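Local structure of cellulase (Bacteroides salanitronis, 6WQY) at residues Y91-T96 with A150-Q155; R100-V105 with A157-D162; P78-G83 with I119-A124; V202-V207 with R217-P222. The protein probably cleaves internal beta-1,4-glycosidic bonds of cellulose and related plant polysaccharides, as a broad-specificity endoglucanase of glycoside hydrolase family 5, subfamily 4. All blocks are in the same frame, centred on the assembly; numbering follows the deposited sequence. Where two conformers were deposited one is given.

All four contacts belong to the family 5 catalytic domain, an eight-stranded (beta/alpha)8 barrel. Along the chain the first segments of interactions 3, 1 and 2 come in that order and their partners follow in the same order, so these three contacts interlock; interaction 4 begins only after they have closed. Interactions 1 and 2, with centres about 12 Å apart, join the same neighbours, helices 95-110 and 139-159, at successive levels. Interaction 3 links the loops after strands 74-77 and 114-118, touching interaction 1 through Trp81 and Met152. Interaction 4 packs helix 191-209 on strand 219-222, with Phe203 reaching Trp153. Together they join neighbouring helices, strands and loops round one side of the barrel.

Interaction 1 of 4, residues Y91-T96 with A150-Q155; sequences YTIDET and AAMWTQ. With MG (magnesium ion), chain D.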
loop_
_atom_site.group_PDB
_atom_site.type_symbol
_atom_site.label_atom_id
_atom_site.label_comp_id
_atom_site.label_asym_id
_atom_site.label_seq_id
_atom_site.Cartn_x
_atom_site.Cartn_y
_atom_site.Cartn_z
ATOM N N TYR A 91 -22.118 11.503 5.537
ATOM C CA TYR A 91 -21.233 10.831 4.594
ATOM C C TYR A 91 -21.456 9.319 4.630
ATOM O O TYR A 91 -20.525 8.530 4.751
ATOM C CB TYR A 91 -19.775 11.185 4.874
ATOM C CG TYR A 91 -19.476 12.665 4.810
ATOM C CD1 TYR A 91 -19.346 13.300 3.593
ATOM C CD2 TYR A 91 -19.305 13.415 5.966
ATOM C CE1 TYR A 91 -19.040 14.654 3.514
ATOM C CE2 TYR A 91 -18.989 14.764 5.903
ATOM C CZ TYR A 91 -18.863 15.375 4.674
ATOM O OH TYR A 91 -18.551 16.719 4.614
ATOM N N THR A 92 -22.716 8.918 4.497
ATOM C CA THR A 92 -23.073 7.516 4.668
ATOM C C THR A 92 -22.533 6.690 3.514
ATOM O O THR A 92 -22.738 7.026 2.337
ATOM C CB THR A 92 -24.595 7.374 4.741
ATOM O OG1 THR A 92 -25.057 8.126 5.860
ATOM C CG2 THR A 92 -24.996 5.917 4.877
ATOM N N ILE A 93 -21.862 5.595 3.843
ATOM C CA ILE A 93 -21.328 4.696 2.823
ATOM C C ILE A 93 -22.408 3.714 2.389
ATOM O O ILE A 93 -23.082 3.098 3.225
ATOM C CB ILE A 93 -20.092 3.937 3.338
ATOM C CG1 ILE A 93 -18.982 4.906 3.733
ATOM C CG2 ILE A 93 -19.594 2.956 2.279
ATOM C CD1 ILE A 93 -17.796 4.263 4.402
ATOM N N ASP A 94 -22.586 3.552 1.073
ATOM C CA ASP A 94 -23.558 2.589 0.556
ATOM C C ASP A 94 -23.311 1.206 1.154
ATOM O O ASP A 94 -22.196 0.683 1.095
ATOM C CB ASP A 94 -23.432 2.516 -0.966
ATOM C CG ASP A 94 -24.261 1.398 -1.555
ATOM O OD1 ASP A 94 -25.491 1.587 -1.649
ATOM O OD2 ASP A 94 -23.681 0.336 -1.907
ATOM N N GLU A 95 -24.364 0.588 1.697
ATOM C CA GLU A 95 -24.138 -0.609 2.505
ATOM C C GLU A 95 -23.675 -1.786 1.654
ATOM O O GLU A 95 -22.862 -2.607 2.106
ATOM C CB GLU A 95 -25.385 -0.975 3.307
ATOM C CG GLU A 95 -25.048 -1.796 4.534
ATOM C CD GLU A 95 -24.231 -1.003 5.534
ATOM O OE1 GLU A 95 -24.623 0.138 5.854
ATOM O OE2 GLU A 95 -23.180 -1.516 5.982
ATOM N N THR A 96 -24.206 -1.919 0.438
ATOM C CA THR A 96 -23.800 -3.022 -0.425
ATOM C C THR A 96 -22.333 -2.909 -0.817
ATOM O O THR A 96 -21.629 -3.921 -0.884
ATOM C CB THR A 96 -24.694 -3.094 -1.652
ATOM O OG1 THR A 96 -26.009 -3.493 -1.228
ATOM C CG2 THR A 96 -24.184 -4.095 -2.668
ATOM N N ALA A 150 -13.324 11.331 8.937
ATOM C CA ALA A 150 -13.712 10.767 10.221
ATOM C C ALA A 150 -15.004 9.969 10.089
ATOM O O ALA A 150 -15.134 8.883 10.672
ATOM C CB ALA A 150 -13.872 11.888 11.251
ATOM N N ALA A 151 -15.978 10.482 9.337
ATOM C CA ALA A 151 -17.257 9.787 9.212
ATOM C C ALA A 151 -17.088 8.478 8.448
ATOM O O ALA A 151 -17.664 7.452 8.828
ATOM C CB ALA A 151 -18.284 10.678 8.521
ATOM N N MET A 152 -16.318 8.489 7.364
ATOM C CA MET A 152 -16.081 7.264 6.613
ATOM C C MET A 152 -15.342 6.244 7.456
ATOM O O MET A 152 -15.740 5.077 7.521
ATOM C CB MET A 152 -15.315 7.570 5.327
ATOM C CG MET A 152 -16.143 8.298 4.273
ATOM S SD MET A 152 -15.180 8.744 2.824
ATOM C CE MET A 152 -14.775 7.138 2.144
ATOM N N TRP A 153 -14.255 6.657 8.107
ATOM C CA TRP A 153 -13.474 5.713 8.896
ATOM C C TRP A 153 -14.252 5.211 10.103
ATOM O O TRP A 153 -14.054 4.061 10.508
ATOM C CB TRP A 153 -12.107 6.289 9.269
ATOM C CG TRP A 153 -11.113 6.062 8.175
ATOM C CD1 TRP A 153 -10.484 6.996 7.395
ATOM C CD2 TRP A 153 -10.653 4.785 7.714
ATOM N NE1 TRP A 153 -9.654 6.365 6.480
ATOM C CE2 TRP A 153 -9.736 5.010 6.668
ATOM C CE3 TRP A 153 -10.909 3.468 8.102
ATOM C CZ2 TRP A 153 -9.109 3.980 5.994
ATOM C CZ3 TRP A 153 -10.272 2.441 7.433
ATOM C CH2 TRP A 153 -9.394 2.703 6.383
ATOM N N THR A 154 -15.148 6.019 10.683
ATOM C CA THR A 154 -16.006 5.504 11.753
ATOM C C THR A 154 -16.855 4.346 11.242
ATOM O O THR A 154 -16.956 3.292 11.882
ATOM C CB THR A 154 -16.892 6.626 12.312
ATOM O OG1 THR A 154 -16.069 7.620 12.932
ATOM C CG2 THR A 154 -17.874 6.099 13.338
ATOM N N GLN A 155 -17.473 4.528 10.073
ATOM C CA GLN A 155 -18.306 3.473 9.507
ATOM C C GLN A 155 -17.488 2.242 9.136
ATOM O O GLN A 155 -17.932 1.103 9.361
ATOM C CB GLN A 155 -19.048 3.997 8.284
ATOM C CG GLN A 155 -20.136 4.991 8.585
ATOM C CD GLN A 155 -20.610 5.655 7.322
ATOM O OE1 GLN A 155 -21.408 5.085 6.576
ATOM N NE2 GLN A 155 -20.103 6.840 7.054
HETATM MG MG MG D . -24.145 1.528 7.266
HETATM O O HOH W 1 -22.706 2.604 5.971
HETATM O O HOH W 2 -25.437 0.717 8.533
HETATM O O HOH W 3 -22.732 0.254 7.807
HETATM O O HOH W 4 -25.607 2.767 6.678
HETATM O O HOH W 5 -23.464 2.909 8.664
#
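Gln155 grips the backbone of Tyr91 and Ile93 with its terminal amide, a worked example of how one side chain can tie a loop of a (beta/alpha)8 barrel to the neighbouring helix. The loop leads into helix 95-110, and Gln155 belongs to helix 139-159. Its CB lies beside Ile93 CD1 at 4.1 Å. The chain then runs extended beyond CG (chi2 168°), and at its tip the amide oxygen and nitrogen come alongside Ile93 CG1, the two side chains running in opposite senses. There OE1 accepts an almost straight bond from Ile93 N at 2.8 Å. NE2 donates to Tyr91 O at 2.9 Å, approaching from above that carbonyl plane, yet the oxygen lies within 2° of the glutamine amide plane. The amide thus uses its C=O on one backbone N-H and its N-H on the carbonyl two residues earlier. A further bond from NE2 to Ala151 O, one turn back in its own helix, helps fix the rotation of the amide. Apolar contact flanks the pair of amide bonds: Tyr91 CD2 rests on Ala151 CB at 3.9 Å, and Ile93 CD1 lies 4.2 Å from Met152 CB. Nearby, a magnesium ion is held by Glu95 OE1 at 2.0 Å and five waters. One of these waters, 2.2 Å from the magnesium, donates to both Ile93 O and Gln155 OE1, linking the ion's shell to the glutamine.

Interaction 2 of 4, residues R100-V105 with A157-D162; sequences RVAEVV and ANRFAD
Phe160 drives the tip of its ring against Ala102 and the two valines beside it, and apolar contact carries most of this meeting of helix 95-110 with the end of helix 139-159. Ala102 CA sits at the ring edge, 3.6 Å from Phe160 CZ, and Ala102 CB is 3.7 Å from CE1. Val105 brings CB to 4.0 Å from CE1, while Val101 adds CG1 at 4.1 Å from CZ. The small alanine lets the aromatic edge come right up to the helix backbone. A second kind of contact involves the flat guanidinium of Arg159. Its chain leaves with CG anti to the backbone N and bends at chi2 (63°), which lays the group over Ala102 CB; the methyl stands above one face, shifted toward the rim, with NH2 3.5 Å away. The same arginine places CG over the centre of one face of the Phe160 ring, so the two consecutive side chains pack on each other as well as on the alanine. Within helix 95-110 Arg100 NH1 forms a salt bridge with Glu103 OE1 at 2.9 Å; NH2 of the same arginine has a second acidic partner in Glu51, outside the helix. Phe160 is the first residue to leave helical geometry, and its ring lies between helix 95-110 and the strands of the (beta/alpha)8 barrel, where Ile117 of strand 114-118 and Leu167 and Phe169 of strand 167-170 touch it.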
loop_
_atom_site.group_PDB
_atom_site.type_symbol
_atom_site.label_atom_id
_atom_site.label_comp_id
_atom_site.label_asym_id
_atom_site.label_seq_id
_atom_site.Cartn_x
_atom_site.Cartn_y
_atom_site.Cartn_z
ATOM N N ARG A 100 -19.317 -5.542 -0.022
ATOM C CA ARG A 100 -18.352 -6.102 -0.966
ATOM C C ARG A 100 -16.931 -6.013 -0.411
ATOM O O ARG A 100 -16.140 -6.956 -0.533
ATOM C CB ARG A 100 -18.439 -5.399 -2.319
ATOM C CG ARG A 100 -17.401 -5.861 -3.330
ATOM C CD ARG A 100 -17.497 -7.356 -3.602
ATOM N NE ARG A 100 -16.492 -7.807 -4.555
ATOM C CZ ARG A 100 -16.082 -9.061 -4.664
ATOM N NH1 ARG A 100 -16.566 -10.006 -3.872
ATOM N NH2 ARG A 100 -15.149 -9.356 -5.559
ATOM N N VAL A 101 -16.578 -4.873 0.185
ATOM C CA VAL A 101 -15.264 -4.765 0.818
ATOM C C VAL A 101 -15.119 -5.858 1.877
ATOM O O VAL A 101 -14.072 -6.523 1.982
ATOM C CB VAL A 101 -15.070 -3.353 1.407
ATOM C CG1 VAL A 101 -13.755 -3.259 2.153
ATOM C CG2 VAL A 101 -15.121 -2.304 0.304
ATOM N N ALA A 102 -16.172 -6.068 2.677
ATOM C CA ALA A 102 -16.141 -7.119 3.688
ATOM C C ALA A 102 -16.018 -8.510 3.078
ATOM O O ALA A 102 -15.397 -9.397 3.691
ATOM C CB ALA A 102 -17.382 -7.019 4.582
ATOM N N GLU A 103 -16.591 -8.738 1.895
ATOM C CA GLU A 103 -16.409 -10.027 1.230
ATOM C C GLU A 103 -14.937 -10.270 0.919
ATOM O O GLU A 103 -14.410 -11.362 1.147
ATOM C CB GLU A 103 -17.226 -10.090 -0.061
ATOM C CG GLU A 103 -18.712 -10.209 0.163
ATOM C CD GLU A 103 -19.530 -10.222 -1.112
ATOM O OE1 GLU A 103 -18.979 -10.059 -2.223
ATOM O OE2 GLU A 103 -20.774 -10.386 -1.000
ATOM N N VAL A 104 -14.268 -9.264 0.375
ATOM C CA VAL A 104 -12.878 -9.418 -0.028
ATOM C C VAL A 104 -11.980 -9.554 1.197
ATOM O O VAL A 104 -11.088 -10.410 1.220
ATOM C CB VAL A 104 -12.470 -8.270 -0.969
ATOM C CG1 VAL A 104 -11.011 -8.405 -1.374
ATOM C CG2 VAL A 104 -13.353 -8.274 -2.210
ATOM N N VAL A 105 -12.219 -8.755 2.240
ATOM C CA VAL A 105 -11.532 -8.962 3.517
ATOM C C VAL A 105 -11.729 -10.388 4.005
ATOM O O VAL A 105 -10.794 -11.034 4.493
ATOM C CB VAL A 105 -12.024 -7.934 4.555
ATOM C CG1 VAL A 105 -11.563 -8.313 5.950
ATOM C CG2 VAL A 105 -11.540 -6.542 4.196
ATOM N N ALA A 157 -14.547 1.286 10.396
ATOM C CA ALA A 157 -14.101 0.654 11.633
ATOM C C ALA A 157 -15.239 -0.100 12.301
ATOM O O ALA A 157 -15.051 -1.227 12.793
ATOM C CB ALA A 157 -13.533 1.711 12.575
ATOM N N ASN A 158 -16.433 0.487 12.346
ATOM C CA ASN A 158 -17.555 -0.195 12.986
ATOM C C ASN A 158 -17.919 -1.472 12.234
ATOM O O ASN A 158 -18.290 -2.479 12.841
ATOM C CB ASN A 158 -18.747 0.749 13.109
ATOM C CG ASN A 158 -18.604 1.727 14.267
ATOM O OD1 ASN A 158 -17.911 1.466 15.241
ATOM N ND2 ASN A 158 -19.291 2.859 14.162
ATOM N N ARG A 159 -17.833 -1.449 10.906
ATOM C CA ARG A 159 -18.199 -2.619 10.108
ATOM C C ARG A 159 -17.246 -3.782 10.334
ATOM O O ARG A 159 -17.630 -4.943 10.140
ATOM C CB ARG A 159 -18.232 -2.245 8.624
ATOM C CG ARG A 159 -18.608 -3.362 7.675
ATOM C CD ARG A 159 -20.022 -3.859 7.944
ATOM N NE ARG A 159 -20.459 -4.879 7.000
ATOM C CZ ARG A 159 -20.069 -6.152 7.044
ATOM N NH1 ARG A 159 -19.238 -6.558 7.989
ATOM N NH2 ARG A 159 -20.516 -7.016 6.153
ATOM N N PHE A 160 -16.013 -3.498 10.733
ATOM C CA PHE A 160 -14.977 -4.504 10.947
ATOM C C PHE A 160 -14.590 -4.624 12.416
ATOM O O PHE A 160 -13.523 -5.159 12.737
ATOM C CB PHE A 160 -13.771 -4.207 10.055
ATOM C CG PHE A 160 -14.082 -4.367 8.602
ATOM C CD1 PHE A 160 -14.348 -5.629 8.082
ATOM C CD2 PHE A 160 -14.155 -3.275 7.761
ATOM C CE1 PHE A 160 -14.660 -5.795 6.748
ATOM C CE2 PHE A 160 -14.474 -3.434 6.428
ATOM C CZ PHE A 160 -14.734 -4.686 5.920
ATOM N N ALA A 161 -15.461 -4.167 13.318
ATOM C CA ALA A 161 -15.111 -4.121 14.735
ATOM C C ALA A 161 -14.832 -5.504 15.301
ATOM O O ALA A 161 -14.081 -5.628 16.275
ATOM C CB ALA A 161 -16.237 -3.457 15.524
ATOM N N ASP A 162 -15.432 -6.540 14.726
ATOM C CA ASP A 162 -15.246 -7.896 15.214
ATOM C C ASP A 162 -13.978 -8.561 14.695
ATOM O O ASP A 162 -13.644 -9.657 15.158
ATOM C CB ASP A 162 -16.459 -8.750 14.823
ATOM C CG ASP A 162 -16.683 -8.789 13.317
ATOM O OD1 ASP A 162 -16.416 -7.772 12.644
ATOM O OD2 ASP A 162 -17.124 -9.840 12.807
#

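Interaction 3 of 4, residues P78-G83 with I119-A124; sequences PVTWLG and IHHDGA
Asp122 meets Trp81 because its CG stands anti to its own carbonyl carbon (chi1 -60°), which swings the carboxylate back toward the loop of residues 78-83. His120 instead has CG anti to the backbone N, laying its imidazole against Pro78. The carboxylate shows how an acidic side chain can hold a neighbouring loop: OD1 accepts from Trp81 N at 2.8 Å, through its syn lone pair and nearly straight at 174°. OD2 packs against Trp81 CB and takes a hydrogen bond from Trp129 NE1, so both oxygens of this buried group are engaged. Around the indole, Ile119 CG1 lies 3.7 Å from NE1, whose hydrogen bond goes to Asn118 O, and Val79 CG1 sits above one face of the ring, shifted toward the rim. At the histidine, Pro78 CB forms a CH-pi contact, 3.5 Å from the centroid of the His120 ring; ND1 of that ring is hydrogen-bonded to Asn118 ND2. Two backbone N-H groups complete the join, one to a carbonyl and one to a hydroxyl. His120 N donates to Val79 O at 2.8 Å, bent and from above the carbonyl plane, and His121 N donates to Thr80 OG1 at 3.0 Å. That hydroxyl is also hydrogen-bonded to Asp42 O, which brings a third loop into the network. The two segments directly follow strands 74-77 and 114-118, at the C-terminal mouth of the (beta/alpha)8 barrel. Loops of this rim form the substrate-binding side in family 5 hydrolases, and the bonds here fix two adjacent ones against each other.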
loop_
_atom_site.group_PDB
_atom_site.type_symbol
_atom_site.label_atom_id
_atom_site.label_comp_id
_atom_site.label_asym_id
_atom_site.label_seq_id
_atom_site.Cartn_x
_atom_site.Cartn_y
_atom_site.Cartn_z
ATOM N N PRO A 78 -6.650 -2.118 -2.032
ATOM C CA PRO A 78 -7.006 -0.713 -2.255
ATOM C C PRO A 78 -8.498 -0.611 -2.517
ATOM O O PRO A 78 -9.062 -1.413 -3.268
ATOM C CB PRO A 78 -6.179 -0.319 -3.478
ATOM C CG PRO A 78 -5.634 -1.533 -4.041
ATOM C CD PRO A 78 -5.710 -2.628 -3.038
ATOM N N VAL A 79 -9.141 0.402 -1.920
ATOM C CA VAL A 79 -10.577 0.599 -2.101
ATOM C C VAL A 79 -10.822 2.063 -2.452
ATOM O O VAL A 79 -10.506 2.956 -1.658
ATOM C CB VAL A 79 -11.402 0.237 -0.853
ATOM C CG1 VAL A 79 -12.890 0.443 -1.158
ATOM C CG2 VAL A 79 -11.138 -1.186 -0.408
ATOM N N THR A 80 -11.406 2.293 -3.625
ATOM C CA THR A 80 -11.927 3.596 -4.006
ATOM C C THR A 80 -13.402 3.645 -3.638
ATOM O O THR A 80 -14.150 2.703 -3.921
ATOM C CB THR A 80 -11.720 3.811 -5.500
ATOM O OG1 THR A 80 -10.311 3.904 -5.728
ATOM C CG2 THR A 80 -12.407 5.071 -6.004
ATOM N N TRP A 81 -13.828 4.748 -3.001
ATOM C CA TRP A 81 -15.168 4.863 -2.450
ATOM C C TRP A 81 -16.006 5.872 -3.226
ATOM O O TRP A 81 -17.164 6.130 -2.857
ATOM C CB TRP A 81 -15.109 5.244 -0.964
ATOM C CG TRP A 81 -14.303 4.290 -0.118
ATOM C CD1 TRP A 81 -12.957 4.305 0.054
ATOM C CD2 TRP A 81 -14.786 3.186 0.665
ATOM N NE1 TRP A 81 -12.561 3.296 0.899
ATOM C CE2 TRP A 81 -13.666 2.598 1.288
ATOM C CE3 TRP A 81 -16.047 2.636 0.903
ATOM C CZ2 TRP A 81 -13.773 1.491 2.122
ATOM C CZ3 TRP A 81 -16.143 1.534 1.731
ATOM C CH2 TRP A 81 -15.017 0.983 2.336
ATOM N N LEU A 82 -15.435 6.461 -4.274
ATOM C CA LEU A 82 -16.112 7.455 -5.086
ATOM C C LEU A 82 -17.449 6.924 -5.579
ATOM O O LEU A 82 -17.570 5.783 -6.027
ATOM C CB LEU A 82 -15.224 7.816 -6.284
ATOM C CG LEU A 82 -13.924 8.548 -5.947
ATOM C CD1 LEU A 82 -13.050 8.644 -7.198
ATOM C CD2 LEU A 82 -14.201 9.907 -5.372
ATOM N N GLY A 83 -18.466 7.770 -5.492
ATOM C CA GLY A 83 -19.794 7.410 -5.920
ATOM C C GLY A 83 -20.566 6.542 -4.961
ATOM O O GLY A 83 -21.719 6.200 -5.255
ATOM N N ILE A 119 -8.505 4.057 1.892
ATOM C CA ILE A 119 -9.179 4.978 0.976
ATOM C C ILE A 119 -8.187 5.270 -0.144
ATOM O O ILE A 119 -7.090 5.782 0.120
ATOM C CB ILE A 119 -9.618 6.262 1.697
ATOM C CG1 ILE A 119 -10.693 5.962 2.741
ATOM C CG2 ILE A 119 -10.084 7.298 0.683
ATOM C CD1 ILE A 119 -11.118 7.173 3.562
ATOM N N HIS A 120 -8.550 4.936 -1.391
ATOM C CA HIS A 120 -7.561 4.902 -2.467
ATOM C C HIS A 120 -7.764 6.075 -3.411
ATOM O O HIS A 120 -7.291 7.190 -3.113
ATOM C CB HIS A 120 -7.525 3.515 -3.125
ATOM C CG HIS A 120 -6.245 3.210 -3.819
ATOM N ND1 HIS A 120 -5.123 2.770 -3.140
ATOM C CD2 HIS A 120 -5.925 3.256 -5.134
ATOM C CE1 HIS A 120 -4.176 2.537 -4.037
ATOM N NE2 HIS A 120 -4.628 2.832 -5.250
ATOM N N HIS A 121 -8.409 5.897 -4.577
ATOM C CA HIS A 121 -8.423 6.978 -5.580
ATOM C C HIS A 121 -9.342 8.142 -5.225
ATOM O O HIS A 121 -9.329 9.146 -5.943
ATOM C CB HIS A 121 -8.683 6.440 -6.974
ATOM C CG HIS A 121 -7.532 5.674 -7.533
ATOM N ND1 HIS A 121 -6.223 6.085 -7.387
ATOM C CD2 HIS A 121 -7.502 4.516 -8.242
ATOM C CE1 HIS A 121 -5.442 5.208 -7.998
ATOM N NE2 HIS A 121 -6.188 4.247 -8.530
ATOM N N ASP A 122 -10.069 8.077 -4.115
ATOM C CA ASP A 122 -10.688 9.293 -3.595
ATOM C C ASP A 122 -9.675 10.417 -3.469
ATOM O O ASP A 122 -10.031 11.589 -3.586
ATOM C CB ASP A 122 -11.284 9.037 -2.210
ATOM C CG ASP A 122 -12.350 7.964 -2.211
ATOM O OD1 ASP A 122 -12.008 6.808 -2.564
ATOM O OD2 ASP A 122 -13.514 8.266 -1.832
ATOM N N GLY A 123 -8.417 10.079 -3.196
ATOM C CA GLY A 123 -7.358 11.046 -3.075
ATOM C C GLY A 123 -6.554 11.276 -4.328
ATOM O O GLY A 123 -5.538 11.984 -4.257
ATOM N N ALA A 124 -6.937 10.721 -5.474
ATOM C CA ALA A 124 -6.093 10.834 -6.658
ATOM C C ALA A 124 -5.963 12.285 -7.094
ATOM O O ALA A 124 -6.956 12.941 -7.425
ATOM C CB ALA A 124 -6.651 9.987 -7.792
#

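Interaction 4 of 4, residues V202-V207 with R217-P222; sequences VFVDAV and RYLGVP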
loop_
_atom_site.group_PDB
_atom_site.type_symbol
_atom_site.label_atom_id
_atom_site.label_comp_id
_atom_site.label_asym_id
_atom_site.label_seq_id
_atom_site.Cartn_x
_atom_site.Cartn_y
_atom_site.Cartn_z
ATOM N N VAL A 202 -6.613 12.668 12.485
ATOM C CA VAL A 202 -8.070 12.525 12.460
ATOM C C VAL A 202 -8.472 11.073 12.248
ATOM O O VAL A 202 -9.389 10.565 12.907
ATOM C CB VAL A 202 -8.671 13.455 11.387
ATOM C CG1 VAL A 202 -10.123 13.094 11.102
ATOM C CG2 VAL A 202 -8.547 14.916 11.809
ATOM N N PHE A 203 -7.811 10.399 11.304
ATOM C CA PHE A 203 -8.054 8.979 11.051
ATOM C C PHE A 203 -7.785 8.140 12.286
ATOM O O PHE A 203 -8.639 7.341 12.694
ATOM C CB PHE A 203 -7.168 8.539 9.874
ATOM C CG PHE A 203 -6.821 7.075 9.842
ATOM C CD1 PHE A 203 -7.734 6.117 9.416
ATOM C CD2 PHE A 203 -5.557 6.660 10.202
ATOM C CE1 PHE A 203 -7.379 4.774 9.364
ATOM C CE2 PHE A 203 -5.208 5.319 10.151
ATOM C CZ PHE A 203 -6.122 4.383 9.713
ATOM N N VAL A 204 -6.610 8.298 12.898
ATOM C CA VAL A 204 -6.301 7.496 14.082
ATOM C C VAL A 204 -7.357 7.721 15.155
ATOM O O VAL A 204 -7.909 6.771 15.728
ATOM C CB VAL A 204 -4.888 7.811 14.601
ATOM C CG1 VAL A 204 -4.634 7.116 15.937
ATOM C CG2 VAL A 204 -3.823 7.413 13.596
ATOM N N ASP A 205 -7.669 8.987 15.437
ATOM C CA ASP A 205 -8.623 9.288 16.498
ATOM C C ASP A 205 -9.979 8.658 16.209
ATOM O O ASP A 205 -10.638 8.131 17.114
ATOM C CB ASP A 205 -8.774 10.802 16.661
ATOM C CG ASP A 205 -7.521 11.478 17.207
ATOM O OD1 ASP A 205 -6.584 10.790 17.631
ATOM O OD2 ASP A 205 -7.501 12.736 17.228
ATOM N N ALA A 206 -10.434 8.734 14.961
ATOM C CA ALA A 206 -11.747 8.207 14.621
ATOM C C ALA A 206 -11.792 6.694 14.778
ATOM O O ALA A 206 -12.779 6.148 15.276
ATOM C CB ALA A 206 -12.133 8.618 13.199
ATOM N N VAL A 207 -10.738 5.997 14.347
ATOM C CA VAL A 207 -10.696 4.545 14.498
ATOM C C VAL A 207 -10.679 4.170 15.974
ATOM O O VAL A 207 -11.449 3.313 16.424
ATOM C CB VAL A 207 -9.486 3.959 13.744
ATOM C CG1 VAL A 207 -9.331 2.466 14.066
ATOM C CG2 VAL A 207 -9.627 4.177 12.236
ATOM N N ARG A 217 -5.800 -2.166 17.012
ATOM C CA ARG A 217 -5.526 -2.585 15.642
ATOM C C ARG A 217 -4.303 -1.854 15.096
ATOM O O ARG A 217 -4.075 -0.685 15.397
ATOM C CB ARG A 217 -6.742 -2.241 14.774
ATOM C CG ARG A 217 -6.677 -2.790 13.356
ATOM C CD ARG A 217 -7.938 -2.528 12.552
ATOM N NE ARG A 217 -9.143 -2.969 13.225
ATOM C CZ ARG A 217 -9.492 -4.239 13.404
ATOM N NH1 ARG A 217 -8.737 -5.219 12.928
ATOM N NH2 ARG A 217 -10.605 -4.526 14.074
ATOM N N TYR A 218 -3.506 -2.549 14.264
ATOM C CA TYR A 218 -2.417 -1.883 13.552
ATOM C C TYR A 218 -2.995 -1.028 12.430
ATOM O O TYR A 218 -3.896 -1.457 11.696
ATOM C CB TYR A 218 -1.427 -2.896 12.966
ATOM C CG TYR A 218 -0.667 -3.696 14.002
ATOM C CD1 TYR A 218 -1.254 -4.767 14.636
ATOM C CD2 TYR A 218 0.639 -3.364 14.354
ATOM C CE1 TYR A 218 -0.567 -5.502 15.586
ATOM C CE2 TYR A 218 1.327 -4.085 15.312
ATOM C CZ TYR A 218 0.727 -5.160 15.918
ATOM O OH TYR A 218 1.385 -5.900 16.872
ATOM N N LEU A 219 -2.478 0.192 12.315
ATOM C CA LEU A 219 -2.926 1.149 11.321
ATOM C C LEU A 219 -1.737 1.634 10.504
ATOM O O LEU A 219 -0.622 1.771 11.027
ATOM C CB LEU A 219 -3.589 2.362 11.975
ATOM C CG LEU A 219 -4.645 2.060 13.037
ATOM C CD1 LEU A 219 -5.162 3.361 13.638
ATOM C CD2 LEU A 219 -5.792 1.234 12.486
ATOM N N GLY A 220 -1.983 1.915 9.221
ATOM C CA GLY A 220 -0.984 2.505 8.341
ATOM C C GLY A 220 -1.297 3.972 8.082
ATOM O O GLY A 220 -2.452 4.333 7.870
ATOM N N VAL A 221 -0.255 4.796 8.090
ATOM C CA VAL A 221 -0.372 6.235 7.858
ATOM C C VAL A 221 0.725 6.673 6.897
ATOM O O VAL A 221 1.903 6.373 7.136
ATOM C CB VAL A 221 -0.343 7.030 9.179
ATOM C CG1 VAL A 221 -1.691 6.923 9.879
ATOM C CG2 VAL A 221 0.776 6.551 10.101
ATOM N N PRO A 222 0.386 7.386 5.810
ATOM C CA PRO A 222 1.404 7.734 4.820
ATOM C C PRO A 222 1.993 9.124 4.993
ATOM O O PRO A 222 1.412 10.019 5.614
ATOM C CB PRO A 222 0.624 7.663 3.500
ATOM C CG PRO A 222 -0.747 8.178 3.888
ATOM C CD PRO A 222 -0.979 7.579 5.280
#
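The flat ring of Phe203 meets Leu219, Gly220 and Val221 with one corner: CE2 lies 3.8 Å from Leu219 CB, 3.7 Å from Gly220 O and 3.9 Å from Val221 CG1, all three approaching obliquely. A T-shaped stack with Trp153 of helix 139-159 holds the same ring from another direction. The phenyl group arrives there because its CG is anti to the backbone N (chi1 155°), which sends it from the helix toward the strand. Aliphatic branches fill in beside the ring. Leu219 forks toward the helix: CD2 reaches Val207 CG1 at 4.1 Å, the two side chains lying alongside with opposed senses, while CD1 lies against Phe203 CE2 (4.0 Å) and, farther off, Val204 CG2 (4.3 Å). Val204 CG2 is equally far from Val221 CG1, so this one methyl touches side chains two residues apart on the strand. Gly220, between them, meets the ring only through its carbonyl oxygen. Helix and strand run nearly antiparallel, at 163°, with axes 10.0 Å apart, as expected of the helix that returns the chain between two parallel strands. Helix 191-209 thereby completes a beta-alpha-beta crossover from strand 167-170 to strand 219-222 of the barrel. Phe169 of the former strand meets Phe203, Val207 and Leu219, while Ala150 and Thr154 of helix 139-159 border the helix through Val202 and Ala206.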